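Local atomic coordinates of BtGH115A (Bacteroides thetaiotaomicron, PDB entry 5BY3), a protein that acts as a family GH115 4-O-methyl-alpha-glucuronidase with specificity for decorated arabinogalactans. Residues A[554-559]-A[597-602]; A[539-544]-A[562-567]; A[178-183]-A[611-616]; A[130-135]-A[439-444]. One frame throughout, in Å; residues are numbered along the deposited sequence.

Segments 130-135, 178-183 and 439-444 come first along the chain, then the helices of contacts 1 and 2, and lastly 611-616, which returns to 178-183. Contact 3 therefore spans contacts 1 and 2 along the sequence and interleaves with contact 4. Contacts 1 and 2, with centres about 9 Å apart, share helix 552-580 and pack the helices after the barrel on one another; Tyr555 OH meets Val540 O between them. Contacts 3 and 4, about 17 Å apart between centres, touch through Trp611 and the Trp134-Trp135 backbone. Contact 4 packs the N-terminal loop 130-135 on helix 441-452, which follows TIM-barrel strand 429-433; contact 3 joins the loop after helix 587-603 to helix 174-182.

Contact 1 of 4, residues A[554-559]-A[597-602]; sequences AYFELV and AALTQH
Phe556, on a wider pi-type turn (556-559) of helix 552-580, comes nearest to His602 of helix 587-603, their CA atoms lying 8.7 Å apart. Aromatic side chains fill most of that spacing, with Leu599 beside them. The His602 imidazole points its CD2 corner into the face of the Phe556 ring, 3.2 Å above the plane and over its centre, so the pair forms a T-shaped (edge-to-face) stack with planes at 66° and centroids 4.5 Å apart. His602 presents the edge and Phe556 the face; the shortest approach is His602 CD2 to Phe556 CE1, 3.3 Å. Both rings extend from their helices with CG anti to the backbone N (chi1 -170° in Phe556, -166° in His602), a setting that carries each across the gap to the other. Leu599, one turn before His602, contributes in two ways. Its carbonyl oxygen lies near the plane of the phenyl ring, 3.5 Å from Phe556 CZ, where the weakly positive C-H rim meets a partly negative atom, while the Leu599 CD2 methyl touches the same Phe556 CZ at 4.0 Å. The phenyl group thus has imidazole over one face, Leu599 O at its edge, and the methyl near CZ, out of the plane on the other side from His602. Tyr561, further along helix 552-580, touches both Phe556 and Leu599. On another side of helix 552-580, Tyr555 and Val559 lean on helix 476-495 and on helix 523-543, which makes helix 552-580 a shared element of the helical region following the TIM barrel.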
loop_
_atom_site.group_PDB
_atom_site.type_symbol
_atom_site.label_atom_id
_atom_site.label_comp_id
_atom_site.label_asym_id
_atom_site.label_seq_id
_atom_site.Cartn_x
_atom_site.Cartn_y
_atom_site.Cartn_z
ATOM N N ALA A 554 13.174 4.640 16.184
ATOM C CA ALA A 554 12.136 4.985 15.209
ATOM C C ALA A 554 12.695 5.943 14.179
ATOM O O ALA A 554 12.349 5.898 12.976
ATOM C CB ALA A 554 10.921 5.597 15.890
ATOM N N TYR A 555 13.597 6.799 14.628
ATOM C CA TYR A 555 14.178 7.724 13.675
ATOM C C TYR A 555 15.046 6.964 12.659
ATOM O O TYR A 555 14.989 7.248 11.470
ATOM C CB TYR A 555 14.958 8.832 14.386
ATOM C CG TYR A 555 15.429 9.937 13.463
ATOM C CD1 TYR A 555 14.522 10.868 12.923
ATOM C CD2 TYR A 555 16.768 10.042 13.117
ATOM C CE1 TYR A 555 14.953 11.882 12.077
ATOM C CE2 TYR A 555 17.209 11.058 12.286
ATOM C CZ TYR A 555 16.309 11.958 11.767
ATOM O OH TYR A 555 16.766 12.940 10.951
ATOM N N PHE A 556 15.817 5.985 13.100
ATOM C CA PHE A 556 16.678 5.325 12.139
ATOM C C PHE A 556 15.804 4.547 11.144
ATOM O O PHE A 556 15.994 4.616 9.933
ATOM C CB PHE A 556 17.736 4.424 12.809
ATOM C CG PHE A 556 18.784 3.926 11.843
ATOM C CD1 PHE A 556 19.945 4.665 11.609
ATOM C CD2 PHE A 556 18.589 2.729 11.125
ATOM C CE1 PHE A 556 20.893 4.220 10.675
ATOM C CE2 PHE A 556 19.529 2.274 10.210
ATOM C CZ PHE A 556 20.689 3.012 9.988
ATOM N N GLU A 557 14.831 3.847 11.704
ATOM C CA GLU A 557 13.854 3.047 10.975
ATOM C C GLU A 557 12.997 3.813 9.977
ATOM O O GLU A 557 12.873 3.372 8.836
ATOM C CB GLU A 557 12.963 2.297 11.970
ATOM C CG GLU A 557 13.680 1.132 12.601
ATOM C CD GLU A 557 12.947 0.576 13.778
ATOM O OE1 GLU A 557 11.775 0.178 13.615
ATOM O OE2 GLU A 557 13.566 0.512 14.866
ATOM N N LEU A 558 12.477 4.970 10.390
ATOM C CA LEU A 558 11.461 5.695 9.613
ATOM C C LEU A 558 11.981 6.866 8.785
ATOM O O LEU A 558 11.383 7.219 7.776
ATOM C CB LEU A 558 10.336 6.149 10.540
ATOM C CG LEU A 558 9.704 5.003 11.386
ATOM C CD1 LEU A 558 8.871 5.552 12.521
ATOM C CD2 LEU A 558 8.859 4.050 10.573
ATOM N N VAL A 559 13.088 7.466 9.195
ATOM C CA VAL A 559 13.665 8.602 8.473
ATOM C C VAL A 559 15.080 8.301 7.984
ATOM O O VAL A 559 15.326 8.333 6.792
ATOM C CB VAL A 559 13.610 9.923 9.311
ATOM C CG1 VAL A 559 14.091 11.101 8.504
ATOM C CG2 VAL A 559 12.195 10.237 9.742
ATOM N N ALA A 597 25.686 -0.861 2.946
ATOM C CA ALA A 597 26.063 -1.996 3.791
ATOM C C ALA A 597 26.032 -1.628 5.260
ATOM O O ALA A 597 25.342 -2.278 6.052
ATOM C CB ALA A 597 27.459 -2.460 3.415
ATOM N N ALA A 598 26.777 -0.564 5.594
ATOM C CA ALA A 598 26.893 -0.029 6.953
ATOM C C ALA A 598 25.527 0.352 7.518
ATOM O O ALA A 598 25.183 -0.076 8.624
ATOM C CB ALA A 598 27.868 1.157 6.999
ATOM N N LEU A 599 24.746 1.122 6.743
ATOM C CA LEU A 599 23.371 1.465 7.125
ATOM C C LEU A 599 22.523 0.195 7.394
ATOM O O LEU A 599 21.758 0.167 8.346
ATOM C CB LEU A 599 22.730 2.368 6.063
ATOM C CG LEU A 599 23.336 3.786 5.971
ATOM C CD1 LEU A 599 22.950 4.524 4.698
ATOM C CD2 LEU A 599 22.907 4.615 7.139
ATOM N N THR A 600 22.714 -0.865 6.599
ATOM C CA THR A 600 21.932 -2.086 6.751
ATOM C C THR A 600 22.378 -2.901 7.979
ATOM O O THR A 600 21.521 -3.554 8.651
ATOM C CB THR A 600 21.982 -2.928 5.466
ATOM O OG1 THR A 600 21.670 -2.080 4.375
ATOM C CG2 THR A 600 21.000 -4.109 5.499
ATOM N N GLN A 601 23.688 -2.866 8.266
ATOM C CA GLN A 601 24.224 -3.462 9.508
ATOM C C GLN A 601 23.634 -2.783 10.729
ATOM O O GLN A 601 23.281 -3.445 11.704
ATOM C CB GLN A 601 25.754 -3.372 9.594
ATOM C CG GLN A 601 26.544 -4.445 8.850
ATOM C CD GLN A 601 26.664 -5.768 9.607
ATOM O OE1 GLN A 601 25.777 -6.161 10.385
ATOM N NE2 GLN A 601 27.771 -6.479 9.361
ATOM N N HIS A 602 23.529 -1.459 10.680
ATOM C CA HIS A 602 22.959 -0.718 11.796
ATOM C C HIS A 602 21.484 -1.103 12.015
ATOM O O HIS A 602 21.093 -1.402 13.149
ATOM C CB HIS A 602 23.165 0.788 11.645
ATOM C CG HIS A 602 22.899 1.555 12.900
ATOM N ND1 HIS A 602 23.730 1.501 13.996
ATOM C CD2 HIS A 602 21.887 2.387 13.241
ATOM C CE1 HIS A 602 23.245 2.270 14.954
ATOM N NE2 HIS A 602 22.133 2.830 14.516
#

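Contact 2 of 4, residues A[539-544]-A[562-567]; sequences TVEKAA and PVQAAT
Val540 of helix 523-543 meets Val563 and Gln564 of helix 552-580, where the two helix segments run roughly antiparallel (147° between directions) with axes 10.8 Å apart. The compact side of the interface is aliphatic. Val540 CG2 rests against Val563 CG1 at 3.9 Å, and its other methyl, CG1, lies 4.0 Å from Gln564 CG, so one valine divides its two branches between successive residues of the partner helix. The Val540 and Gln564 side chains run past each other in opposing senses; the glutamine chain is extended beyond CG, which carries the amide out past the valines to the exposed Glu541.

There the contact changes character. Glu541 bends at chi2 (68°) and brings its carboxylate round to the amide. Gln564 NE2 donates to Glu541 OE1 at 2.7 Å, the nitrogen lying almost in line with the carboxylate C-O bond, with an N-H...O angle of 159°. Carboxylate and amide are close to coplanar, although the two side chains cross at about a right angle. Gln564 NE2 is also hydrogen-bonded to Ser537 OG, and Lys560 NZ makes a long, weak ion pair with Glu541 OE1.

Chemically, the buried amide spends its nitrogen on two oxygen partners, and these two bonds fix the rotation of the group. The charged acceptor probably strengthens the bond from Gln564 beyond what a neutral oxygen would give.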
loop_
_atom_site.group_PDB
_atom_site.type_symbol
_atom_site.label_atom_id
_atom_site.label_comp_id
_atom_site.label_asym_id
_atom_site.label_seq_id
_atom_site.Cartn_x
_atom_site.Cartn_y
_atom_site.Cartn_z
ATOM N N THR A 539 20.481 17.165 6.180
ATOM C CA THR A 539 19.353 17.475 7.063
ATOM C C THR A 539 19.042 16.354 8.065
ATOM O O THR A 539 18.876 16.602 9.247
ATOM C CB THR A 539 18.115 17.804 6.251
ATOM O OG1 THR A 539 18.463 18.843 5.367
ATOM C CG2 THR A 539 16.930 18.332 7.116
ATOM N N VAL A 540 19.022 15.126 7.583
ATOM C CA VAL A 540 18.697 13.947 8.367
ATOM C C VAL A 540 19.750 13.662 9.448
ATOM O O VAL A 540 19.416 13.240 10.575
ATOM C CB VAL A 540 18.501 12.767 7.373
ATOM C CG1 VAL A 540 18.908 11.419 7.928
ATOM C CG2 VAL A 540 17.078 12.788 6.822
ATOM N N GLU A 541 21.008 13.907 9.097
ATOM C CA GLU A 541 22.153 13.766 10.007
ATOM C C GLU A 541 22.100 14.801 11.129
ATOM O O GLU A 541 22.257 14.451 12.305
ATOM C CB GLU A 541 23.476 13.886 9.232
ATOM C CG GLU A 541 24.676 13.227 9.909
ATOM C CD GLU A 541 24.590 11.716 9.972
ATOM O OE1 GLU A 541 24.101 11.089 9.021
ATOM O OE2 GLU A 541 25.030 11.134 10.983
ATOM N N LYS A 542 21.852 16.059 10.753
ATOM C CA LYS A 542 21.780 17.156 11.716
ATOM C C LYS A 542 20.603 17.011 12.672
ATOM O O LYS A 542 20.780 17.219 13.867
ATOM C CB LYS A 542 21.751 18.537 11.047
ATOM C CG LYS A 542 23.012 18.916 10.257
ATOM C CD LYS A 542 23.061 20.434 10.001
ATOM C CE LYS A 542 23.098 20.824 8.523
ATOM N NZ LYS A 542 24.462 21.001 7.959
ATOM N N ALA A 543 19.422 16.644 12.159
ATOM C CA ALA A 543 18.206 16.576 12.973
ATOM C C ALA A 543 18.176 15.377 13.962
ATOM O O ALA A 543 17.365 15.383 14.877
ATOM C CB ALA A 543 16.960 16.623 12.104
ATOM N N ALA A 544 19.103 14.413 13.791
ATOM C CA ALA A 544 19.282 13.225 14.637
ATOM C C ALA A 544 19.364 13.475 16.144
ATOM O O ALA A 544 18.691 12.785 16.931
ATOM C CB ALA A 544 20.495 12.437 14.183
ATOM N N PRO A 562 15.740 5.051 5.359
ATOM C CA PRO A 562 15.289 5.209 3.946
ATOM C C PRO A 562 15.862 6.397 3.208
ATOM O O PRO A 562 16.253 6.251 2.055
ATOM C CB PRO A 562 13.752 5.290 4.030
ATOM C CG PRO A 562 13.438 5.608 5.459
ATOM C CD PRO A 562 14.605 5.135 6.307
ATOM N N VAL A 563 15.954 7.560 3.835
ATOM C CA VAL A 563 16.575 8.722 3.151
ATOM C C VAL A 563 18.054 8.476 2.808
ATOM O O VAL A 563 18.491 8.781 1.686
ATOM C CB VAL A 563 16.380 10.099 3.878
ATOM C CG1 VAL A 563 17.263 11.182 3.241
ATOM C CG2 VAL A 563 14.932 10.562 3.791
ATOM N N GLN A 564 18.818 7.920 3.746
ATOM C CA GLN A 564 20.238 7.763 3.501
ATOM C C GLN A 564 20.517 6.545 2.638
ATOM O O GLN A 564 21.466 6.542 1.834
ATOM C CB GLN A 564 21.037 7.771 4.797
ATOM C CG GLN A 564 21.056 9.133 5.514
ATOM C CD GLN A 564 22.084 9.206 6.658
ATOM O OE1 GLN A 564 22.303 8.254 7.416
ATOM N NE2 GLN A 564 22.706 10.356 6.782
ATOM N N ALA A 565 19.672 5.528 2.758
ATOM C CA ALA A 565 19.754 4.348 1.853
ATOM C C ALA A 565 19.544 4.782 0.423
ATOM O O ALA A 565 20.362 4.527 -0.455
ATOM C CB ALA A 565 18.732 3.298 2.245
ATOM N N ALA A 566 18.474 5.535 0.220
ATOM C CA ALA A 566 18.151 6.091 -1.082
ATOM C C ALA A 566 19.254 6.985 -1.666
ATOM O O ALA A 566 19.553 6.907 -2.876
ATOM C CB ALA A 566 16.817 6.822 -0.997
ATOM N N THR A 567 19.843 7.846 -0.814
ATOM C CA THR A 567 20.916 8.754 -1.223
ATOM C C THR A 567 22.113 7.950 -1.765
ATOM O O THR A 567 22.665 8.246 -2.843
ATOM C CB THR A 567 21.383 9.610 -0.035
ATOM O OG1 THR A 567 20.276 10.383 0.469
ATOM C CG2 THR A 567 22.601 10.546 -0.445
#

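Contact 3 of 4, residues A[178-183]-A[611-616]; sequences SNKTYE and WNRMMD
Thr181 OG1 donates a hydrogen bond to Asn612 O at 2.7 Å where the C-terminal turn of helix 174-182 meets the loop 611-616. The threonine side chain crosses that of Asn612 at about a right angle, and the donor comes from above the carbonyl plane, 50° out of it. With OG1 anti to the carbonyl carbon (chi1 -47°), the threonine directs its hydroxyl at the turn and leaves CG2 to lie 4.0 Å from Asn612 CB.

Arg613, the next residue, extends from CG to NE, and its guanidinium is flanked from two directions. Lys180 CB sits over one face, 3.4 Å above the plane and toward its rim, while Thr181 OG1 lies near the plane at the edge, 3.6 Å from Arg613 NH1. The lysine and arginine chains cross at about a right angle; the aliphatic part of Lys180 makes the contact, and its amino group stays 5.6 Å from Arg613 NH2, measured from Lys180 NZ.

Residues Trp611 to Met614 form a type II beta turn, in which Arg613 takes the positive-phi position and Asn612 O belongs to the central peptide. Thr181 OG1 bonds to exactly that oxygen. A type II turn following helix 587-603 is in this way tied, at the protein surface, to a helix in the connection between barrel strands 162-166 and 210-212.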
loop_
_atom_site.group_PDB
_atom_site.type_symbol
_atom_site.label_atom_id
_atom_site.label_comp_id
_atom_site.label_asym_id
_atom_site.label_seq_id
_atom_site.Cartn_x
_atom_site.Cartn_y
_atom_site.Cartn_z
ATOM N N SER A 178 11.335 -13.786 11.274
ATOM C CA SER A 178 10.455 -14.579 12.132
ATOM C C SER A 178 11.086 -15.925 12.571
ATOM O O SER A 178 11.181 -16.200 13.778
ATOM C CB SER A 178 9.110 -14.818 11.445
ATOM O OG SER A 178 8.266 -15.516 12.322
ATOM N N ASN A 179 11.517 -16.704 11.567
ATOM C CA ASN A 179 12.136 -18.032 11.654
ATOM C C ASN A 179 13.483 -18.144 12.389
ATOM O O ASN A 179 13.873 -19.229 12.792
ATOM C CB ASN A 179 12.329 -18.530 10.214
ATOM C CG ASN A 179 12.631 -20.011 10.122
ATOM O OD1 ASN A 179 11.809 -20.849 10.473
ATOM N ND2 ASN A 179 13.789 -20.332 9.605
ATOM N N LYS A 180 14.208 -17.039 12.532
ATOM C CA LYS A 180 15.518 -17.061 13.225
ATOM C C LYS A 180 15.659 -16.008 14.343
ATOM O O LYS A 180 16.241 -16.304 15.375
ATOM C CB LYS A 180 16.710 -16.981 12.249
ATOM C CG LYS A 180 16.484 -17.637 10.901
ATOM C CD LYS A 180 17.196 -18.954 10.670
ATOM C CE LYS A 180 17.699 -18.906 9.224
ATOM N NZ LYS A 180 18.213 -20.178 8.660
ATOM N N THR A 181 15.096 -14.812 14.161
ATOM C CA THR A 181 15.268 -13.768 15.149
ATOM C C THR A 181 14.161 -13.637 16.186
ATOM O O THR A 181 14.446 -13.629 17.384
ATOM C CB THR A 181 15.503 -12.426 14.497
ATOM O OG1 THR A 181 16.497 -12.569 13.475
ATOM C CG2 THR A 181 15.968 -11.442 15.552
ATOM N N TYR A 182 12.904 -13.560 15.751
ATOM C CA TYR A 182 11.813 -13.322 16.691
ATOM C C TYR A 182 11.156 -14.553 17.283
ATOM O O TYR A 182 10.864 -14.582 18.476
ATOM C CB TYR A 182 10.757 -12.391 16.094
ATOM C CG TYR A 182 9.682 -12.062 17.091
ATOM C CD1 TYR A 182 9.969 -11.303 18.218
ATOM C CD2 TYR A 182 8.395 -12.571 16.939
ATOM C CE1 TYR A 182 8.986 -11.029 19.163
ATOM C CE2 TYR A 182 7.403 -12.306 17.868
ATOM C CZ TYR A 182 7.705 -11.529 18.975
ATOM O OH TYR A 182 6.733 -11.254 19.887
ATOM N N GLU A 183 10.867 -15.549 16.447
ATOM C CA GLU A 183 10.258 -16.791 16.924
ATOM C C GLU A 183 11.061 -17.947 16.325
ATOM O O GLU A 183 10.601 -18.571 15.345
ATOM C CB GLU A 183 8.819 -16.842 16.460
ATOM C CG GLU A 183 7.931 -17.879 17.128
ATOM C CD GLU A 183 6.557 -17.912 16.497
ATOM O OE1 GLU A 183 6.301 -17.074 15.597
ATOM O OE2 GLU A 183 5.729 -18.760 16.898
ATOM N N TRP A 611 15.467 -6.429 15.110
ATOM C CA TRP A 611 15.105 -6.608 13.713
ATOM C C TRP A 611 16.227 -7.208 12.944
ATOM O O TRP A 611 16.399 -6.898 11.775
ATOM C CB TRP A 611 14.712 -5.283 13.056
ATOM C CG TRP A 611 13.669 -4.526 13.837
ATOM C CD1 TRP A 611 13.862 -3.382 14.541
ATOM C CD2 TRP A 611 12.289 -4.869 13.996
ATOM N NE1 TRP A 611 12.701 -2.968 15.109
ATOM C CE2 TRP A 611 11.706 -3.859 14.790
ATOM C CE3 TRP A 611 11.484 -5.913 13.522
ATOM C CZ2 TRP A 611 10.333 -3.873 15.159
ATOM C CZ3 TRP A 611 10.119 -5.937 13.882
ATOM C CH2 TRP A 611 9.568 -4.928 14.697
ATOM N N ASN A 612 17.008 -8.065 13.581
ATOM C CA ASN A 612 18.036 -8.751 12.817
ATOM C C ASN A 612 17.432 -9.624 11.692
ATOM O O ASN A 612 16.449 -10.358 11.949
ATOM C CB ASN A 612 18.965 -9.552 13.732
ATOM C CG ASN A 612 20.167 -10.101 12.987
ATOM O OD1 ASN A 612 20.672 -9.484 12.055
ATOM N ND2 ASN A 612 20.604 -11.291 13.372
ATOM N N ARG A 613 18.009 -9.515 10.473
ATOM C CA ARG A 613 17.507 -10.178 9.235
ATOM C C ARG A 613 16.307 -9.540 8.504
ATOM O O ARG A 613 16.014 -9.929 7.363
ATOM C CB ARG A 613 17.142 -11.652 9.476
ATOM C CG ARG A 613 18.250 -12.501 10.054
ATOM C CD ARG A 613 17.758 -13.910 10.313
ATOM N NE ARG A 613 18.917 -14.798 10.299
ATOM C CZ ARG A 613 19.662 -15.066 11.364
ATOM N NH1 ARG A 613 19.349 -14.537 12.553
ATOM N NH2 ARG A 613 20.710 -15.877 11.234
HETATM N N MSE A 614 15.588 -8.617 9.147
HETATM C CA MSE A 614 14.452 -7.929 8.525
HETATM C C MSE A 614 14.848 -7.109 7.320
HETATM O O MSE A 614 14.012 -6.861 6.466
HETATM C CB MSE A 614 13.814 -7.067 9.600
HETATM C CG MSE A 614 12.583 -6.251 9.204
HETATM SE SE MSE A 614 11.115 -7.221 8.331
HETATM C CE MSE A 614 9.956 -7.355 9.887
HETATM N N MSE A 615 16.123 -6.702 7.224
HETATM C CA MSE A 615 16.590 -5.812 6.147
HETATM C C MSE A 615 17.702 -6.399 5.350
HETATM O O MSE A 615 18.775 -6.727 5.883
HETATM C CB MSE A 615 17.034 -4.450 6.634
HETATM C CG MSE A 615 17.360 -3.489 5.477
HETATM SE SE MSE A 615 15.805 -3.162 4.303
HETATM C CE MSE A 615 14.721 -2.191 5.641
ATOM N N ASP A 616 17.448 -6.506 4.048
ATOM C CA ASP A 616 18.394 -7.103 3.124
ATOM C C ASP A 616 18.531 -6.123 1.983
ATOM O O ASP A 616 17.560 -5.865 1.274
ATOM C CB ASP A 616 17.870 -8.462 2.642
ATOM C CG ASP A 616 18.823 -9.175 1.723
ATOM O OD1 ASP A 616 19.677 -8.513 1.108
ATOM O OD2 ASP A 616 18.712 -10.427 1.583
#

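Contact 4 of 4, residues A[130-135]-A[439-444]; sequences SPWEWW and PAEYQI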
loop_
_atom_site.group_PDB
_atom_site.type_symbol
_atom_site.label_atom_id
_atom_site.label_comp_id
_atom_site.label_asym_id
_atom_site.label_seq_id
_atom_site.Cartn_x
_atom_site.Cartn_y
_atom_site.Cartn_z
ATOM N N SER A 130 1.071 4.981 19.486
ATOM C CA SER A 130 1.164 4.740 18.048
ATOM C C SER A 130 0.894 3.254 17.708
ATOM O O SER A 130 1.285 2.360 18.478
ATOM C CB SER A 130 2.573 5.145 17.572
ATOM O OG SER A 130 2.997 4.485 16.382
ATOM N N PRO A 131 0.242 2.983 16.548
ATOM C CA PRO A 131 0.274 1.635 15.941
ATOM C C PRO A 131 1.665 0.974 15.885
ATOM O O PRO A 131 1.759 -0.256 15.950
ATOM C CB PRO A 131 -0.216 1.889 14.507
ATOM C CG PRO A 131 -1.200 3.007 14.676
ATOM C CD PRO A 131 -0.688 3.875 15.815
ATOM N N TRP A 132 2.716 1.779 15.774
ATOM C CA TRP A 132 4.070 1.282 15.611
ATOM C C TRP A 132 4.914 1.297 16.911
ATOM O O TRP A 132 6.152 1.129 16.866
ATOM C CB TRP A 132 4.740 2.085 14.520
ATOM C CG TRP A 132 3.885 2.194 13.311
ATOM C CD1 TRP A 132 3.029 3.185 13.015
ATOM C CD2 TRP A 132 3.778 1.237 12.263
ATOM N NE1 TRP A 132 2.390 2.923 11.819
ATOM C CE2 TRP A 132 2.833 1.725 11.346
ATOM C CE3 TRP A 132 4.391 0.007 12.015
ATOM C CZ2 TRP A 132 2.500 1.049 10.189
ATOM C CZ3 TRP A 132 4.069 -0.677 10.866
ATOM C CH2 TRP A 132 3.128 -0.156 9.958
ATOM N N GLU A 133 4.229 1.531 18.037
ATOM C CA GLU A 133 4.711 1.308 19.401
ATOM C C GLU A 133 5.757 0.192 19.463
ATOM O O GLU A 133 6.894 0.392 19.903
ATOM C CB GLU A 133 3.487 0.963 20.266
ATOM C CG GLU A 133 3.734 0.416 21.665
ATOM C CD GLU A 133 3.662 -1.091 21.755
ATOM O OE1 GLU A 133 2.693 -1.709 21.250
ATOM O OE2 GLU A 133 4.589 -1.661 22.373
ATOM N N TRP A 134 5.370 -0.983 19.001
ATOM C CA TRP A 134 6.274 -2.102 18.942
ATOM C C TRP A 134 6.968 -2.206 17.584
ATOM O O TRP A 134 8.182 -2.471 17.550
ATOM C CB TRP A 134 5.541 -3.397 19.266
ATOM C CG TRP A 134 6.513 -4.528 19.548
ATOM C CD1 TRP A 134 7.191 -4.779 20.728
ATOM C CD2 TRP A 134 6.908 -5.557 18.629
ATOM N NE1 TRP A 134 7.976 -5.897 20.579
ATOM C CE2 TRP A 134 7.832 -6.393 19.310
ATOM C CE3 TRP A 134 6.553 -5.862 17.308
ATOM C CZ2 TRP A 134 8.414 -7.508 18.712
ATOM C CZ3 TRP A 134 7.135 -6.970 16.700
ATOM C CH2 TRP A 134 8.069 -7.784 17.407
ATOM N N TRP A 135 6.204 -1.992 16.497
ATOM C CA TRP A 135 6.633 -2.348 15.141
ATOM C C TRP A 135 7.645 -1.365 14.516
ATOM O O TRP A 135 8.380 -1.706 13.562
ATOM C CB TRP A 135 5.423 -2.578 14.221
ATOM C CG TRP A 135 4.854 -4.005 14.310
ATOM C CD1 TRP A 135 3.814 -4.455 15.128
ATOM C CD2 TRP A 135 5.312 -5.154 13.589
ATOM N NE1 TRP A 135 3.613 -5.797 14.928
ATOM C CE2 TRP A 135 4.508 -6.250 13.987
ATOM C CE3 TRP A 135 6.327 -5.366 12.629
ATOM C CZ2 TRP A 135 4.700 -7.530 13.480
ATOM C CZ3 TRP A 135 6.508 -6.633 12.112
ATOM C CH2 TRP A 135 5.705 -7.715 12.557
ATOM N N PRO A 439 9.886 -1.652 5.272
ATOM C CA PRO A 439 9.830 -0.320 5.850
ATOM C C PRO A 439 8.780 0.584 5.143
ATOM O O PRO A 439 9.131 1.625 4.601
ATOM C CB PRO A 439 11.242 0.181 5.547
ATOM C CG PRO A 439 11.498 -0.324 4.125
ATOM C CD PRO A 439 10.791 -1.689 4.096
ATOM N N ALA A 440 7.528 0.154 5.132
ATOM C CA ALA A 440 6.402 0.811 4.459
ATOM C C ALA A 440 5.406 1.303 5.483
ATOM O O ALA A 440 4.214 1.528 5.142
ATOM C CB ALA A 440 5.690 -0.198 3.553
ATOM N N GLU A 441 5.873 1.391 6.735
ATOM C CA GLU A 441 5.070 1.790 7.866
ATOM C C GLU A 441 4.148 2.977 7.554
ATOM O O GLU A 441 2.943 2.983 7.871
ATOM C CB GLU A 441 5.969 2.173 9.028
ATOM C CG GLU A 441 6.838 1.047 9.588
ATOM C CD GLU A 441 8.273 1.043 9.056
ATOM O OE1 GLU A 441 8.576 1.712 8.042
ATOM O OE2 GLU A 441 9.117 0.365 9.691
ATOM N N TYR A 442 4.708 3.987 6.912
ATOM C CA TYR A 442 3.933 5.156 6.657
ATOM C C TYR A 442 2.803 4.878 5.636
ATOM O O TYR A 442 1.621 5.134 5.961
ATOM C CB TYR A 442 4.793 6.384 6.265
ATOM C CG TYR A 442 3.856 7.544 5.969
ATOM C CD1 TYR A 442 3.123 8.137 7.002
ATOM C CD2 TYR A 442 3.601 7.960 4.655
ATOM C CE1 TYR A 442 2.217 9.137 6.736
ATOM C CE2 TYR A 442 2.679 8.979 4.391
ATOM C CZ TYR A 442 2.002 9.554 5.447
ATOM O OH TYR A 442 1.095 10.544 5.245
ATOM N N GLN A 443 3.147 4.362 4.446
ATOM C CA GLN A 443 2.131 4.087 3.389
ATOM C C GLN A 443 0.980 3.177 3.868
ATOM O O GLN A 443 -0.190 3.411 3.534
ATOM C CB GLN A 443 2.749 3.503 2.115
ATOM C CG GLN A 443 3.710 4.437 1.357
ATOM C CD GLN A 443 5.191 4.319 1.774
ATOM O OE1 GLN A 443 5.516 3.772 2.839
ATOM N NE2 GLN A 443 6.092 4.844 0.941
ATOM N N ILE A 444 1.336 2.187 4.689
ATOM C CA ILE A 444 0.419 1.239 5.263
ATOM C C ILE A 444 -0.576 2.002 6.130
ATOM O O ILE A 444 -1.783 1.784 6.028
ATOM C CB ILE A 444 1.166 0.153 6.079
ATOM C CG1 ILE A 444 2.008 -0.741 5.146
ATOM C CG2 ILE A 444 0.199 -0.698 6.922
ATOM C CD1 ILE A 444 3.048 -1.610 5.851
#
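Trp132 lays one face of its indole over Glu441, the first residue of helix 441-452. Glu441 CB stands over the six-membered ring, 3.7 Å from its centroid and only 5° off the normal, a CH-pi contact. Glu441 CG continues along the same face, 3.5 Å from Trp132 CZ3, and the backbone follows, with Glu441 O lying close to Trp132 CZ2 at 3.1 Å. The glutamate chain then bends at chi2 (98°), which carries the carboxylate off the ring and turns it steeply, 76° from the indole plane. Ile444, one turn further on, places CG2 near the plane of the ring at its edge, 4.3 Å from Trp132 CH2.

A second shell sets both partners. The indole nitrogen, Trp132 NE1, is hydrogen-bonded to Glu445 OE1, pinning the rim of the ring to the helix it lies on. The Glu441 carboxylate has its partner in Lys438, which forms a salt bridge to OE2 and also donates a hydrogen bond to Trp135 O, so one lysine bridges the two segments. On the other side, Ser130 OG accepts from Trp132 N at 2.8 Å in an ST turn, and a type I beta turn from Ser130 to Glu133 shapes the loop that presents the indole.

Further out, helix 193-205 contacts Trp132 and Trp135 through Leu202, and helix 462-473 reaches Trp132 through Glu473. The loop between helix 113-126 and strand 145-148 is thereby wedged among three helices, one of them following barrel strand 429-433.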